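Local coordinates for tyrosine recombinase XerH (PDB 5JJV), which cuts and rejoins recombining DNA molecules at specific sites through tyrosine-based catalysis and takes part in chromosome segregation, at the interface of chains A and B. Residues are numbered along the deposited sequence; one frame, centred on the assembly and turned at random. Chains: chain A/B, Tyrosine recombinase XerH.

Contact 1: the interface of chains A and B. Residues chain A 177-180; chain B 227-230.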
loop_
_atom_site.group_PDB
_atom_site.type_symbol
_atom_site.label_atom_id
_atom_site.label_comp_id
_atom_site.label_asym_id
_atom_site.label_seq_id
_atom_site.Cartn_x
_atom_site.Cartn_y
_atom_site.Cartn_z
ATOM N N ASN A 177 -21.272 -23.159 6.220
ATOM C CA ASN A 177 -21.519 -23.136 4.784
ATOM C C ASN A 177 -22.999 -23.367 4.499
ATOM O O ASN A 177 -23.822 -23.335 5.413
ATOM C CB ASN A 177 -20.655 -24.173 4.055
ATOM C CG ASN A 177 -20.888 -25.589 4.546
ATOM O OD1 ASN A 177 -21.865 -25.873 5.236
ATOM N ND2 ASN A 177 -19.985 -26.493 4.182
ATOM N N ASN A 178 -23.330 -23.608 3.235
ATOM C CA ASN A 178 -24.719 -23.783 2.826
ATOM C C ASN A 178 -25.389 -24.958 3.536
ATOM O O ASN A 178 -26.454 -24.804 4.133
ATOM C CB ASN A 178 -24.804 -23.969 1.310
ATOM C CG ASN A 178 -26.182 -23.649 0.757
ATOM O OD1 ASN A 178 -27.184 -23.725 1.467
ATOM N ND2 ASN A 178 -26.235 -23.288 -0.520
ATOM N N GLU A 179 -24.755 -26.126 3.470
ATOM C CA GLU A 179 -25.296 -27.336 4.085
ATOM C C GLU A 179 -25.439 -27.203 5.597
ATOM O O GLU A 179 -26.450 -27.605 6.170
ATOM C CB GLU A 179 -24.414 -28.543 3.758
ATOM C CG GLU A 179 -24.422 -28.946 2.295
ATOM C CD GLU A 179 -23.660 -30.233 2.046
ATOM O OE1 GLU A 179 -22.973 -30.704 2.977
ATOM O OE2 GLU A 179 -23.750 -30.775 0.922
ATOM N N GLU A 180 -24.420 -26.642 6.240
ATOM C CA GLU A 180 -24.431 -26.471 7.689
ATOM C C GLU A 180 -25.528 -25.506 8.127
ATOM O O GLU A 180 -26.141 -25.690 9.178
ATOM C CB GLU A 180 -23.065 -25.985 8.179
ATOM C CG GLU A 180 -21.979 -27.055 8.142
ATOM C CD GLU A 180 -20.575 -26.476 8.122
ATOM O OE1 GLU A 180 -20.419 -25.302 7.725
ATOM O OE2 GLU A 180 -19.626 -27.194 8.500
ATOM N N THR B 227 -13.411 -28.853 5.582
ATOM C CA THR B 227 -14.849 -28.804 5.355
ATOM C C THR B 227 -15.182 -29.397 3.991
ATOM O O THR B 227 -14.718 -28.905 2.962
ATOM C CB THR B 227 -15.396 -27.369 5.433
ATOM O OG1 THR B 227 -15.060 -26.798 6.704
ATOM C CG2 THR B 227 -16.910 -27.369 5.264
ATOM N N LEU B 228 -15.982 -30.457 3.989
ATOM C CA LEU B 228 -16.325 -31.151 2.752
ATOM C C LEU B 228 -17.688 -30.726 2.220
ATOM O O LEU B 228 -18.686 -30.761 2.938
ATOM C CB LEU B 228 -16.302 -32.665 2.967
ATOM C CG LEU B 228 -16.725 -33.519 1.769
ATOM C CD1 LEU B 228 -15.760 -33.334 0.607
ATOM C CD2 LEU B 228 -16.822 -34.981 2.163
ATOM N N GLU B 229 -17.724 -30.329 0.951
ATOM C CA GLU B 229 -18.971 -29.929 0.314
ATOM C C GLU B 229 -18.918 -30.160 -1.193
ATOM O O GLU B 229 -18.066 -29.600 -1.884
ATOM C CB GLU B 229 -19.277 -28.459 0.612
ATOM C CG GLU B 229 -20.675 -28.025 0.205
ATOM C CD GLU B 229 -20.974 -26.588 0.586
ATOM O OE1 GLU B 229 -20.069 -25.737 0.452
ATOM O OE2 GLU B 229 -22.110 -26.310 1.027
ATOM N N ASN B 230 -19.832 -30.993 -1.685
ATOM C CA ASN B 230 -19.941 -31.309 -3.108
ATOM C C ASN B 230 -18.628 -31.795 -3.718
ATOM O O ASN B 230 -18.273 -31.413 -4.834
ATOM C CB ASN B 230 -20.455 -30.093 -3.886
ATOM C CG ASN B 230 -21.885 -29.731 -3.525
ATOM O OD1 ASN B 230 -22.723 -30.604 -3.298
ATOM N ND2 ASN B 230 -22.169 -28.436 -3.468
HETATM O O HOH W 1 -20.556 -29.345 4.185
HETATM O O HOH W 2 -17.610 -25.563 2.425
HETATM O O HOH W 3 -16.764 -27.561 9.047
#
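The centre of this patch, where the N-terminal end of helix 178-190 of one XerH subunit meets strand 226-229 of another, bridged mainly by water, is a flat-on stack between the side-chain amide of A:Asn177 and the carboxylate of B:Glu229. The two groups meet tip to tip with planes 26° apart, and A:Asn177 CG lies 4.1 Å from B:Glu229 CD. Beside the stack, the methyl CG2 of B:Thr227 touches the amide nitrogen ND2 of A:Asn177 at 3.4 Å. B:Glu229 arrives as an extended chain with CG anti to its backbone N (chi1 -169°). Its OE2 thereby reaches the first turn of the helix, 3.6 Å from the backbone N of A:Glu179, too far for a hydrogen bond. The helix start may ease the charge; A:Glu179 OE2, 4.8 Å from B:Glu229 OE2, is a like-charged neighbour, its carboxylate nearly perpendicular and its chain running past in the opposite direction.

A:Asn177 holds the crowded chi1 position (58°), and its OD1 accepts the backbone N-H of A:Glu180 (N to OD1 2.9 Å), nearly along the C=O axis; A:Glu180 OE1 accepts the N-H of A:Asn177 (N to OE1 2.8 Å) through its anti lone pair. This reciprocal pair is a helix N-cap with its capping box, and it fixes the amide so that ND2 points at chain B.

ND2 donates to water 2, which reaches B:Glu229 OE1, and to water 1, shared by A:Glu179 OE1 and B:Leu228 O. Water 3 links A:Glu180 OE2, at 2.9 Å, to B:Thr227 OG1.

Contact 2: the interface of chains A and B. Residues chain A 172, 347-348, 353; chain B 234, 236, 246-247.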
loop_
_atom_site.group_PDB
_atom_site.type_symbol
_atom_site.label_atom_id
_atom_site.label_comp_id
_atom_site.label_asym_id
_atom_site.label_seq_id
_atom_site.Cartn_x
_atom_site.Cartn_y
_atom_site.Cartn_z
ATOM N N LEU A 172 -9.690 -15.567 9.575
ATOM C CA LEU A 172 -10.885 -15.636 8.743
ATOM C C LEU A 172 -12.069 -16.025 9.615
ATOM O O LEU A 172 -11.984 -16.983 10.385
ATOM C CB LEU A 172 -10.703 -16.633 7.599
ATOM C CG LEU A 172 -9.683 -16.257 6.523
ATOM C CD1 LEU A 172 -9.559 -17.362 5.487
ATOM C CD2 LEU A 172 -10.064 -14.941 5.862
ATOM N N HIS A 347 -12.652 -14.415 0.383
ATOM C CA HIS A 347 -11.642 -15.439 0.633
ATOM C C HIS A 347 -12.247 -16.840 0.667
ATOM O O HIS A 347 -11.523 -17.835 0.640
ATOM C CB HIS A 347 -10.909 -15.160 1.948
ATOM C CG HIS A 347 -10.058 -13.928 1.917
ATOM N ND1 HIS A 347 -8.681 -13.974 1.976
ATOM C CD2 HIS A 347 -10.387 -12.618 1.833
ATOM C CE1 HIS A 347 -8.200 -12.745 1.930
ATOM N NE2 HIS A 347 -9.214 -11.903 1.843
ATOM N N PHE A 348 -13.574 -16.915 0.730
ATOM C CA PHE A 348 -14.264 -18.200 0.766
ATOM C C PHE A 348 -14.934 -18.513 -0.568
ATOM O O PHE A 348 -15.712 -19.460 -0.672
ATOM C CB PHE A 348 -15.311 -18.220 1.882
ATOM C CG PHE A 348 -14.772 -17.834 3.229
ATOM C CD1 PHE A 348 -13.913 -18.679 3.914
ATOM C CD2 PHE A 348 -15.135 -16.634 3.816
ATOM C CE1 PHE A 348 -13.418 -18.328 5.154
ATOM C CE2 PHE A 348 -14.644 -16.278 5.058
ATOM C CZ PHE A 348 -13.785 -17.126 5.728
ATOM N N LEU A 353 -11.735 -20.553 -5.556
ATOM C CA LEU A 353 -10.916 -21.651 -5.055
ATOM C C LEU A 353 -10.891 -22.815 -6.042
ATOM O O LEU A 353 -9.875 -23.498 -6.188
ATOM C CB LEU A 353 -11.434 -22.125 -3.696
ATOM C CG LEU A 353 -11.273 -21.156 -2.523
ATOM C CD1 LEU A 353 -12.041 -21.643 -1.303
ATOM C CD2 LEU A 353 -9.802 -20.974 -2.189
ATOM N N THR B 234 -12.578 -27.686 1.606
ATOM C CA THR B 234 -12.081 -26.348 1.896
ATOM C C THR B 234 -11.251 -26.388 3.174
ATOM O O THR B 234 -11.771 -26.676 4.251
ATOM C CB THR B 234 -13.222 -25.326 2.051
ATOM O OG1 THR B 234 -13.962 -25.241 0.827
ATOM C CG2 THR B 234 -12.661 -23.956 2.396
ATOM N N LEU B 236 -8.888 -24.524 5.938
ATOM C CA LEU B 236 -8.421 -23.284 6.548
ATOM C C LEU B 236 -6.988 -23.442 7.038
ATOM O O LEU B 236 -6.673 -24.377 7.774
ATOM C CB LEU B 236 -9.334 -22.866 7.701
ATOM C CG LEU B 236 -10.701 -22.307 7.302
ATOM C CD1 LEU B 236 -11.485 -21.870 8.530
ATOM C CD2 LEU B 236 -10.541 -21.152 6.326
ATOM N N ALA B 246 -7.744 -19.722 2.883
ATOM C CA ALA B 246 -8.460 -20.957 2.598
ATOM C C ALA B 246 -7.965 -21.551 1.288
ATOM O O ALA B 246 -7.785 -20.834 0.303
ATOM C CB ALA B 246 -9.960 -20.708 2.541
ATOM N N VAL B 247 -7.729 -22.858 1.283
ATOM C CA VAL B 247 -7.338 -23.555 0.065
ATOM C C VAL B 247 -8.297 -24.709 -0.202
ATOM O O VAL B 247 -8.895 -25.256 0.726
ATOM C CB VAL B 247 -5.891 -24.087 0.143
ATOM C CG1 VAL B 247 -4.912 -22.943 0.393
ATOM C CG2 VAL B 247 -5.769 -25.150 1.221
HETATM O O HOH W 4 -8.360 -17.639 1.309
#
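Van der Waals packing dominates this patch, in which the C-terminal region of one XerH subunit, together with A:Leu172, lies against two strands of the other, 232-238 and 244-250. A:Leu172 and A:Phe348 meet B:Leu236, and A:Leu353 meets B:Ala246. A:Leu172 crosses B:Leu236 obliquely, methyl to methyl, with its CD1 at 4.0 Å from B:Leu236 CD2. That CD2 branch also meets the rim of the A:Phe348 ring at CE1, 4.2 Å away, the side chains again crossing obliquely, so one methyl is shared by two partners. Both leucines and the phenylalanine carry CG anti to the carbonyl carbon, beside the backbone N; for B:Leu236 (chi1 -73°) this projects the branched end toward chain A.

The second apolar element is A:Leu353 from helix 350-357. Its CD2 methyl comes up against the backbone of B:Ala246, 3.2 Å from the carbonyl O and 4.0 Å from the carbonyl C, while its CD1 branch looks more distantly toward the methyl of B:Thr234. The contact is therefore with main chain more than with side chain. B:Ala246 has the most surface hidden of the residues here, 54 Å², and its small CB rests 3.8 Å from the carbonyl O of A:His347.

Polar linkage is indirect and runs between backbones through water 4. A:His347 contributes its carbonyl O, 3.2 Å from water 4 and near the end of the 3-10 helix 343-348 that also carries the catalytic tyrosine of the family, rather than its imidazole. On the strand side, the backbone N of B:Ala246 donates to water 4 over 2.7 Å in an almost straight bond, 174° at the hydrogen.

Contact 1 and contact 2 have C-alpha centres about 13 Å apart and share no residue, yet both belong to the same A-B interface. Chain B uses neighbouring strands, 226-229 in contact 1, 232-238 and 244-250 in contact 2. Chain A supplies the start of helix 178-190 to the first and C-terminal segments plus A:Leu172 to the second. A mostly water-bridged patch and a mostly apolar one lie side by side. Each centre is about 23 Å from the catalytic A:Arg214, but contact 2 connects the element bearing A:Tyr345 with the strands either side of B:Lys240, and may thereby couple the active sites of adjacent subunits.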